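Local coordinates for Low molecular weight heat shock protein (Xanthomonas axonopodis pv. citri, PDB 3GLA) that probably acts as a small heat-shock chaperone of the alpha-crystallin family, holding partly unfolded proteins in check under stress, at residues Val32-Lys36 against Gly37-Ile41. Sequence-based numbering, arbitrary orientation.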
loop_
_atom_site.group_PDB
_atom_site.type_symbol
_atom_site.label_atom_id
_atom_site.label_comp_id
_atom_site.label_asym_id
_atom_site.label_seq_id
_atom_site.Cartn_x
_atom_site.Cartn_y
_atom_site.Cartn_z
ATOM N N VAL B 32 7.337 8.752 12.121
ATOM C CA VAL B 32 6.281 8.457 13.085
ATOM C C VAL B 32 6.628 9.241 14.298
ATOM O O VAL B 32 7.775 9.143 14.739
ATOM C CB VAL B 32 6.317 7.027 13.413
ATOM C CG1 VAL B 32 5.254 6.600 14.342
ATOM C CG2 VAL B 32 6.071 6.206 12.113
ATOM N N GLN B 33 5.666 9.955 14.843
ATOM C CA GLN B 33 5.907 10.762 16.075
ATOM C C GLN B 33 4.643 10.730 16.835
ATOM O O GLN B 33 3.534 10.569 16.271
ATOM C CB GLN B 33 6.137 12.208 15.651
ATOM C CG GLN B 33 7.334 12.327 14.863
ATOM C CD GLN B 33 7.833 13.748 14.854
ATOM O OE1 GLN B 33 9.039 13.970 14.738
ATOM N NE2 GLN B 33 6.922 14.715 15.004
ATOM N N MET B 34 4.721 10.792 18.175
ATOM C CA MET B 34 3.517 10.887 18.925
ATOM C C MET B 34 3.809 11.944 19.979
ATOM O O MET B 34 4.849 11.866 20.661
ATOM C CB MET B 34 3.144 9.542 19.520
ATOM C CG MET B 34 1.791 9.568 20.184
ATOM S SD MET B 34 1.311 8.081 20.699
ATOM C CE MET B 34 -0.030 8.562 21.763
ATOM N N ASP B 35 2.967 12.919 20.085
ATOM C CA ASP B 35 3.207 14.011 21.038
ATOM C C ASP B 35 1.777 14.392 21.472
ATOM O O ASP B 35 0.853 14.348 20.707
ATOM C CB ASP B 35 3.921 15.180 20.368
ATOM C CG ASP B 35 4.428 16.284 21.411
ATOM O OD1 ASP B 35 4.835 15.948 22.578
ATOM O OD2 ASP B 35 4.381 17.501 21.050
ATOM N N LYS B 36 1.568 14.699 22.758
ATOM C CA LYS B 36 0.254 15.147 23.217
ATOM C C LYS B 36 -0.864 14.183 22.907
ATOM O O LYS B 36 -2.033 14.621 22.665
ATOM C CB LYS B 36 -0.075 16.533 22.614
ATOM C CG LYS B 36 0.809 17.688 23.119
ATOM C CD LYS B 36 0.862 18.930 22.220
ATOM C CE LYS B 36 2.000 19.854 22.747
ATOM N NZ LYS B 36 2.597 20.783 21.723
ATOM N N GLY B 37 -0.562 12.895 22.915
ATOM C CA GLY B 37 -1.575 11.845 22.753
ATOM C C GLY B 37 -1.945 11.709 21.258
ATOM O O GLY B 37 -2.787 10.931 20.959
ATOM N N ILE B 38 -1.187 12.383 20.390
ATOM C CA ILE B 38 -1.607 12.356 18.949
ATOM C C ILE B 38 -0.447 11.677 18.209
ATOM O O ILE B 38 0.701 12.195 18.114
ATOM C CB ILE B 38 -1.839 13.742 18.456
ATOM C CG1 ILE B 38 -3.053 14.323 19.205
ATOM C CG2 ILE B 38 -2.155 13.637 16.919
ATOM C CD1 ILE B 38 -3.111 15.800 18.950
ATOM N N LEU B 39 -0.791 10.515 17.580
ATOM C CA LEU B 39 0.177 9.801 16.774
ATOM C C LEU B 39 0.127 10.358 15.367
ATOM O O LEU B 39 -0.951 10.437 14.795
ATOM C CB LEU B 39 -0.259 8.320 16.793
ATOM C CG LEU B 39 0.570 7.336 15.928
ATOM C CD1 LEU B 39 2.072 7.311 16.386
ATOM C CD2 LEU B 39 -0.039 5.930 16.007
ATOM N N SER B 40 1.289 10.675 14.811
ATOM C CA SER B 40 1.400 11.345 13.486
ATOM C C SER B 40 2.231 10.405 12.604
ATOM O O SER B 40 3.224 9.784 13.019
ATOM C CB SER B 40 2.247 12.637 13.722
ATOM O OG SER B 40 2.738 13.126 12.523
ATOM N N ILE B 41 1.803 10.266 11.367
ATOM C CA ILE B 41 2.641 9.662 10.384
ATOM C C ILE B 41 2.813 10.645 9.279
ATOM O O ILE B 41 1.859 11.284 8.868
ATOM C CB ILE B 41 2.085 8.320 9.807
ATOM C CG1 ILE B 41 0.658 8.524 9.229
ATOM C CG2 ILE B 41 2.088 7.290 10.912
ATOM C CD1 ILE B 41 0.139 7.271 8.433
#
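D35 and I38 close the two-residue loop of a beta hairpin through a pair of backbone hydrogen bonds, a worked example of how a type I' turn reverses a chain within a tight space. The bond from I38 N to D35 O measures 2.9 Å, and its donor stands above the carbonyl plane, 48° out of it. K36 and G37 fill the two corners, both with positive phi, as this turn requires. Two residues further from the turn on each strand, Q33 and S40 form the second hydrogen-bonded pair, where S40 N reaches Q33 O at 2.7 Å, the donor almost in line with the carbonyl bond (C=O...N angle 169°). Between these rungs lies the non-hydrogen-bonded pair M34 and L39, and there M34 CA makes a CA-H...O contact of 3.2 Å to I38 O.

Apolar packing gathers on the face that carries V32, M34, L39 and I41. L39 CD1 lies 3.8 Å from V32 CG1, the two side chains meeting on a diagonal, and 4.0 Å from M34 CB. Because its first torsion (chi1 -173°) swings CG away from N, the extended chain of M34 runs across toward the turn, where CE rests 3.7 Å from G37 C. At the turn, K36 NZ and D35 OD2 make a long salt bridge of 3.8 Å between neighbouring residues.

In the immunoglobulin-like alpha-crystallin sandwich, strand 31-35 is an outermost strand of its sheet within this chain, while strand 38-45 also pairs with strand 64-71. V32, L39 and I41 face the other sheet, V32 and I41 meeting I92 and L39 touching L18 and I94, while M34 packs on loop residues L72, A76, A78 and I81.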